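Local structure of yuaD protein (Bacillus subtilis, 1ORU) at residues R67-V72 with A121-E126. The protein is of uncharacterised function but carries a MOSC domain, a family generally associated with molybdenum and pyridoxal phosphate binding. Residues are numbered along the deposited sequence; the frame is centred on the assembly and turned at random.
Sequences RQISIV and AALLCE
Leu-123 reaches across from strand 122-128 and sets its two methyls against Ile-69 and Ile-71, alternate residues on the same face of strand 69-73. The contact is wholly apolar. CD1 of Leu-123 meets CD1 of Ile-71 at 3.6 Å, the two side chains pointing at each other tip to tip. Toward Ile-69 the leucine runs crosswise, at about a right angle, and its fork takes both branches: CD2 lies 4.0 Å from CG1 of Ile-69, while CD1 touches CG2 of the same residue, also at 4.0 Å. Ile-71 makes its reach with an extended chain, since chi2 of -180° sets CD1 anti to CA and stretches it toward Leu-123; Ile-69, folded back at chi2 -68°, offers its flank instead.

No backbone hydrogen bond joins the two segments. Strand 163-169 pairs antiparallel with each of them, and a classic beta bulge at Gln-68 and Ile-69 opposite Cys-165 marks the start of strand 69-73. Phe-33 packs on both Ile-69 and Leu-123, and Ile-115 adds to the cover over Ile-71.

All three touching residues are buried, and the contact's centre lies about 7 Å from the centre of the chain. With only methyl and methylene groups meeting, two strands separated by strand 163-169 are bridged on one face of the mixed sheet by dispersion and the exclusion of water, without directional bonds.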
ATOM      1  N   ARG A  67       7.755   4.487   0.513  1.00 18.56           N
ATOM      2  CA  ARG A  67       8.536   4.229   1.717  1.00 17.73           C
ATOM      3  C   ARG A  67       8.789   5.521   2.498  1.00 18.05           C
ATOM      4  O   ARG A  67       9.923   5.997   2.593  1.00 18.25           O
ATOM      5  CB  ARG A  67       9.857   3.565   1.316  1.00 18.61           C
ATOM      6  CG  ARG A  67       9.669   2.212   0.619  1.00 18.55           C
ATOM      7  CD  ARG A  67      10.933   1.775  -0.119  1.00 18.95           C
ATOM      8  NE  ARG A  67      12.077   1.708   0.784  1.00 19.67           N
ATOM      9  CZ  ARG A  67      12.355   0.676   1.575  1.00 21.09           C
ATOM     10  NH1 ARG A  67      11.578  -0.398   1.573  1.00 19.42           N
ATOM     11  NH2 ARG A  67      13.396   0.738   2.398  1.00 20.81           N
ATOM     12  N   GLN A  68       7.721   6.077   3.063  1.00 15.61           N
ATOM     13  CA  GLN A  68       7.801   7.327   3.816  1.00 15.77           C
ATOM     14  C   GLN A  68       8.315   7.190   5.240  1.00 15.01           C
ATOM     15  O   GLN A  68       9.052   8.046   5.716  1.00 16.24           O
ATOM     16  CB  GLN A  68       6.428   8.000   3.843  1.00 14.27           C
ATOM     17  CG  GLN A  68       5.985   8.507   2.486  1.00 15.15           C
ATOM     18  CD  GLN A  68       4.530   8.929   2.467  1.00 14.29           C
ATOM     19  OE1 GLN A  68       3.968   9.302   3.495  1.00 16.18           O
ATOM     20  NE2 GLN A  68       3.916   8.888   1.291  1.00 14.71           N
ATOM     21  N   ILE A  69       7.921   6.117   5.919  1.00 14.73           N
ATOM     22  CA  ILE A  69       8.331   5.894   7.303  1.00 14.12           C
ATOM     23  C   ILE A  69       8.825   4.465   7.475  1.00 14.88           C
ATOM     24  O   ILE A  69       8.187   3.520   7.013  1.00 14.96           O
ATOM     25  CB  ILE A  69       7.142   6.115   8.280  1.00 14.69           C
ATOM     26  CG1 ILE A  69       6.584   7.534   8.129  1.00 17.57           C
ATOM     27  CG2 ILE A  69       7.595   5.878   9.717  1.00 16.23           C
ATOM     28  CD1 ILE A  69       7.530   8.634   8.603  1.00 19.42           C
ATOM     29  N   SER A  70       9.964   4.312   8.140  1.00 14.42           N
ATOM     30  CA  SER A  70      10.537   2.996   8.369  1.00 15.35           C
ATOM     31  C   SER A  70      10.378   2.621   9.835  1.00 14.16           C
ATOM     32  O   SER A  70      10.703   3.416  10.718  1.00 13.65           O
ATOM     33  CB  SER A  70      12.020   3.002   7.993  1.00 19.91           C
ATOM     34  OG  SER A  70      12.607   1.745   8.252  1.00 26.40           O
ATOM     35  N   ILE A  71       9.874   1.414  10.090  1.00 12.42           N
ATOM     36  CA  ILE A  71       9.668   0.949  11.459  1.00 13.48           C
ATOM     37  C   ILE A  71      10.333  -0.401  11.744  1.00 13.08           C
ATOM     38  O   ILE A  71      10.304  -1.306  10.910  1.00 12.09           O
ATOM     39  CB  ILE A  71       8.163   0.778  11.785  1.00 13.66           C
ATOM     40  CG1 ILE A  71       7.392   2.051  11.435  1.00 16.34           C
ATOM     41  CG2 ILE A  71       7.990   0.436  13.262  1.00 12.52           C
ATOM     42  CD1 ILE A  71       5.904   1.952  11.737  1.00 18.75           C
ATOM     43  N   VAL A  72      10.933  -0.520  12.925  1.00 13.50           N
ATOM     44  CA  VAL A  72      11.554  -1.773  13.355  1.00 13.51           C
ATOM     45  C   VAL A  72      11.104  -2.015  14.792  1.00 14.08           C
ATOM     46  O   VAL A  72      10.722  -1.079  15.493  1.00 15.36           O
ATOM     47  CB  VAL A  72      13.113  -1.716  13.336  1.00 14.28           C
ATOM     48  CG1 VAL A  72      13.607  -1.432  11.933  1.00 14.27           C
ATOM     49  CG2 VAL A  72      13.629  -0.666  14.314  1.00 15.37           C
ATOM     50  N   ALA A 121      -2.138  10.816  14.768  1.00 12.92           N
ATOM     51  CA  ALA A 121      -1.255  10.524  13.639  1.00 12.05           C
ATOM     52  C   ALA A 121      -1.415   9.039  13.332  1.00 13.36           C
ATOM     53  O   ALA A 121      -1.488   8.210  14.250  1.00 13.10           O
ATOM     54  CB  ALA A 121       0.198  10.837  13.998  1.00 13.24           C
ATOM     55  N   ALA A 122      -1.482   8.699  12.049  1.00 13.20           N
ATOM     56  CA  ALA A 122      -1.668   7.305  11.657  1.00 12.37           C
ATOM     57  C   ALA A 122      -0.790   6.880  10.490  1.00 12.61           C
ATOM     58  O   ALA A 122      -0.590   7.626   9.528  1.00 10.25           O
ATOM     59  CB  ALA A 122      -3.136   7.057  11.311  1.00 13.00           C
ATOM     60  N   LEU A 123      -0.269   5.662  10.590  1.00 10.83           N
ATOM     61  CA  LEU A 123       0.583   5.093   9.554  1.00 11.88           C
ATOM     62  C   LEU A 123      -0.126   3.929   8.865  1.00 11.96           C
ATOM     63  O   LEU A 123      -0.768   3.095   9.520  1.00 10.92           O
ATOM     64  CB  LEU A 123       1.901   4.599  10.165  1.00 10.77           C
ATOM     65  CG  LEU A 123       2.769   5.660  10.853  1.00 11.17           C
ATOM     66  CD1 LEU A 123       4.033   5.026  11.410  1.00 10.85           C
ATOM     67  CD2 LEU A 123       3.116   6.743   9.855  1.00 10.74           C
ATOM     68  N   LEU A 124      -0.012   3.891   7.541  1.00 12.55           N
ATOM     69  CA  LEU A 124      -0.604   2.828   6.734  1.00 11.54           C
ATOM     70  C   LEU A 124       0.528   1.861   6.405  1.00 11.90           C
ATOM     71  O   LEU A 124       1.532   2.256   5.821  1.00 13.42           O
ATOM     72  CB  LEU A 124      -1.181   3.405   5.438  1.00 12.50           C
ATOM     73  CG  LEU A 124      -1.613   2.395   4.370  1.00 12.68           C
ATOM     74  CD1 LEU A 124      -2.814   1.591   4.862  1.00 13.21           C
ATOM     75  CD2 LEU A 124      -1.958   3.141   3.080  1.00 14.24           C
ATOM     76  N   CYS A 125       0.373   0.596   6.774  1.00 12.81           N
ATOM     77  CA  CYS A 125       1.427  -0.383   6.505  1.00 13.40           C
ATOM     78  C   CYS A 125       1.595  -0.723   5.015  1.00 13.52           C
ATOM     79  O   CYS A 125       0.636  -1.123   4.339  1.00 13.06           O
ATOM     80  CB  CYS A 125       1.164  -1.664   7.296  1.00 13.98           C
ATOM     81  SG  CYS A 125       2.476  -2.884   7.083  1.00 15.49           S
ATOM     82  N   GLU A 126       2.814  -0.550   4.508  1.00 12.25           N
ATOM     83  CA  GLU A 126       3.119  -0.870   3.121  1.00 13.20           C
ATOM     84  C   GLU A 126       4.021  -2.104   2.987  1.00 15.12           C
ATOM     85  O   GLU A 126       4.765  -2.253   2.014  1.00 14.77           O
ATOM     86  CB  GLU A 126       3.751   0.330   2.408  1.00 13.93           C
ATOM     87  CG  GLU A 126       2.751   1.435   2.054  1.00 13.29           C
ATOM     88  CD  GLU A 126       1.726   1.010   1.006  1.00 16.42           C
ATOM     89  OE1 GLU A 126       2.115   0.329   0.037  1.00 16.51           O
ATOM     90  OE2 GLU A 126       0.534   1.371   1.138  1.00 18.36           O
TER